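Local coordinates for protein alcohol oxidase (Myceliophthora thermophila, PDB 6F74) that binds FAD and probably works as a VAO-type flavoprotein oxidase that oxidises its substrate at the expense of molecular oxygen, at residues H338-P342 against P497-I501. Sequence-based numbering, arbitrary orientation.
Sequences HQQLP and PFVMI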
ATOM      1  N   HIS A 338       8.962  -7.916  20.504  1.00 21.70           N
ATOM      2  CA  HIS A 338       9.654  -7.171  19.460  1.00 21.65           C
ATOM      3  C   HIS A 338      11.145  -7.545  19.408  1.00 22.07           C
ATOM      4  O   HIS A 338      11.694  -7.723  18.328  1.00 22.05           O
ATOM      5  CB  HIS A 338       9.471  -5.649  19.604  1.00 21.66           C
ATOM      6  CG  HIS A 338       8.181  -5.138  19.033  1.00 21.23           C
ATOM      7  ND1 HIS A 338       6.948  -5.464  19.549  1.00 21.07           N
ATOM      8  CD2 HIS A 338       7.942  -4.292  18.007  1.00 20.99           C
ATOM      9  CE1 HIS A 338       6.006  -4.869  18.847  1.00 20.75           C
ATOM     10  NE2 HIS A 338       6.581  -4.152  17.900  1.00 20.67           N
ATOM     11  N   GLN A 339      11.778  -7.686  20.567  1.00 22.50           N
ATOM     12  CA  GLN A 339      13.191  -8.113  20.624  1.00 22.98           C
ATOM     13  C   GLN A 339      13.466  -9.512  20.060  1.00 22.99           C
ATOM     14  O   GLN A 339      14.612  -9.809  19.709  1.00 23.37           O
ATOM     15  CB  GLN A 339      13.712  -8.081  22.058  1.00 23.47           C
ATOM     16  CG  GLN A 339      13.745  -6.714  22.710  1.00 23.68           C
ATOM     17  CD  GLN A 339      14.411  -6.783  24.073  1.00 24.27           C
ATOM     18  OE1 GLN A 339      13.822  -7.262  25.025  1.00 24.29           O
ATOM     19  NE2 GLN A 339      15.633  -6.300  24.164  1.00 24.81           N
ATOM     20  N   GLN A 340      12.445 -10.376  20.031  1.00 22.67           N
ATOM     21  CA  GLN A 340      12.595 -11.733  19.533  1.00 22.74           C
ATOM     22  C   GLN A 340      12.395 -11.862  18.019  1.00 22.49           C
ATOM     23  O   GLN A 340      12.685 -12.927  17.444  1.00 22.65           O
ATOM     24  CB  GLN A 340      11.611 -12.664  20.223  1.00 22.62           C
ATOM     25  CG  GLN A 340      11.713 -12.711  21.722  1.00 22.89           C
ATOM     26  CD  GLN A 340      13.132 -13.016  22.196  1.00 23.45           C
ATOM     27  OE1 GLN A 340      13.798 -13.916  21.676  1.00 23.68           O
ATOM     28  NE2 GLN A 340      13.598 -12.251  23.162  1.00 23.74           N
ATOM     29  N   LEU A 341      11.922 -10.794  17.368  1.00 22.15           N
ATOM     30  CA  LEU A 341      11.527 -10.913  15.973  1.00 21.88           C
ATOM     31  C   LEU A 341      12.655 -11.251  15.030  1.00 22.22           C
ATOM     32  O   LEU A 341      12.454 -12.049  14.104  1.00 22.20           O
ATOM     33  CB  LEU A 341      10.739  -9.657  15.485  1.00 21.46           C
ATOM     34  CG  LEU A 341       9.374  -9.441  16.151  1.00 21.13           C
ATOM     35  CD1 LEU A 341       8.682  -8.261  15.486  1.00 20.78           C
ATOM     36  CD2 LEU A 341       8.493 -10.685  16.131  1.00 21.03           C
ATOM     37  N   PRO A 342      13.856 -10.665  15.246  1.00 22.61           N
ATOM     38  CA  PRO A 342      14.921 -10.988  14.303  1.00 23.01           C
ATOM     39  C   PRO A 342      15.321 -12.460  14.324  1.00 23.37           C
ATOM     40  O   PRO A 342      15.568 -13.034  13.261  1.00 23.54           O
ATOM     41  CB  PRO A 342      16.067 -10.061  14.728  1.00 23.42           C
ATOM     42  CG  PRO A 342      15.375  -8.907  15.365  1.00 23.08           C
ATOM     43  CD  PRO A 342      14.205  -9.503  16.085  1.00 22.72           C
ATOM     44  N   PRO A 497      14.312  -6.757   9.394  1.00 22.13           N
ATOM     45  CA  PRO A 497      13.471  -7.925   9.128  1.00 21.90           C
ATOM     46  C   PRO A 497      11.986  -7.647   9.248  1.00 21.31           C
ATOM     47  O   PRO A 497      11.189  -8.420   8.713  1.00 21.12           O
ATOM     48  CB  PRO A 497      13.925  -8.955  10.168  1.00 22.21           C
ATOM     49  CG  PRO A 497      14.649  -8.197  11.218  1.00 22.45           C
ATOM     50  CD  PRO A 497      15.022  -6.859  10.676  1.00 22.48           C
ATOM     51  N   PHE A 498      11.620  -6.560   9.924  1.00 21.09           N
ATOM     52  CA  PHE A 498      10.233  -6.200  10.087  1.00 20.60           C
ATOM     53  C   PHE A 498      10.002  -4.697  10.091  1.00 20.44           C
ATOM     54  O   PHE A 498      10.930  -3.909  10.182  1.00 20.72           O
ATOM     55  CB  PHE A 498       9.649  -6.848  11.349  1.00 20.55           C
ATOM     56  CG  PHE A 498      10.143  -6.274  12.650  1.00 20.76           C
ATOM     57  CD1 PHE A 498      11.275  -6.798  13.272  1.00 21.21           C
ATOM     58  CD2 PHE A 498       9.437  -5.273  13.305  1.00 20.59           C
ATOM     59  CE1 PHE A 498      11.714  -6.290  14.477  1.00 21.46           C
ATOM     60  CE2 PHE A 498       9.868  -4.779  14.525  1.00 20.86           C
ATOM     61  CZ  PHE A 498      11.008  -5.278  15.111  1.00 21.30           C
ATOM     62  N   VAL A 499       8.728  -4.335   9.945  1.00 20.03           N
ATOM     63  CA  VAL A 499       8.267  -2.962   9.962  1.00 19.87           C
ATOM     64  C   VAL A 499       7.293  -2.785  11.116  1.00 19.73           C
ATOM     65  O   VAL A 499       6.494  -3.667  11.404  1.00 19.59           O
ATOM     66  CB  VAL A 499       7.580  -2.590   8.643  1.00 19.57           C
ATOM     67  CG1 VAL A 499       7.221  -1.104   8.623  1.00 19.46           C
ATOM     68  CG2 VAL A 499       8.495  -2.930   7.463  1.00 19.76           C
ATOM     69  N   MET A 500       7.390  -1.641  11.793  1.00 19.86           N
ATOM     70  CA  MET A 500       6.364  -1.213  12.757  1.00 19.78           C
ATOM     71  C   MET A 500       5.550  -0.127  12.094  1.00 19.56           C
ATOM     72  O   MET A 500       6.116   0.807  11.499  1.00 19.64           O
ATOM     73  CB  MET A 500       6.982  -0.683  14.045  1.00 20.17           C
ATOM     74  CG  MET A 500       7.711  -1.754  14.839  1.00 20.42           C
ATOM     75  SD  MET A 500       8.740  -1.186  16.188  1.00 21.00           S
ATOM     76  CE  MET A 500       7.551  -0.717  17.423  1.00 21.03           C
ATOM     77  N   ILE A 501       4.233  -0.281  12.139  1.00 19.32           N
ATOM     78  CA  ILE A 501       3.287   0.736  11.705  1.00 19.16           C
ATOM     79  C   ILE A 501       2.442   1.137  12.913  1.00 19.31           C
ATOM     80  O   ILE A 501       1.956   0.288  13.649  1.00 19.33           O
ATOM     81  CB  ILE A 501       2.387   0.203  10.593  1.00 18.82           C
ATOM     82  CG1 ILE A 501       3.260  -0.148   9.394  1.00 18.76           C
ATOM     83  CG2 ILE A 501       1.323   1.215  10.204  1.00 18.70           C
ATOM     84  CD1 ILE A 501       2.535  -0.672   8.181  1.00 18.51           C
TER
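The helix segment H338-P342 runs nearly antiparallel to segment P497-I501, whose strand part 498-501 makes 154° with it, axes 10.3 Å apart, and no hydrogen bond links them. Between them stands the ring of F498. L341 lays its CD1 methyl over the middle of one face, a CH-pi contact only 3.5 Å from the ring centroid and almost exactly on the ring normal. L341 CB lies on the same side of the ring plane, displaced outward past the CD1-CE1 bond, 3.6 Å from F498 CE1; leucine suits this place because its methyl reaches the ring centre while CB packs against the rim. The CA-CB bond of F498 points toward the helix, and chi1 of 71°, with CG between backbone N and carbonyl carbon, helps turn one ring face to L341. This is helix-on-sheet packing: helix 328-346 covers one side of the seven-stranded antiparallel sheet, whose neighbouring strands 435-440 and 467-472 add I440, V470 and L472 to the same apolar layer. With an alanine at F498, the L341 methyl would probably lose the ring face it rests on, and a gap would open between helix and strand. Further along, M500 is bent at chi3 (74°), which brings its CE to 3.6 Å from NE2 of H338, while SD lies at the edge of the imidazole, 4.7 Å from its centroid. The flexible thioether can fit itself to that ring, and the backbone O of I334, one turn earlier, satisfies H338 ND1, which probably helps the ring to be buried. At the other end two rigid proline rings meet, P342 CB lying 4.2 Å from P497 CG, compact apolar groups where the backbones come closer. The bound FAD is about 13 Å from the F498 side chain.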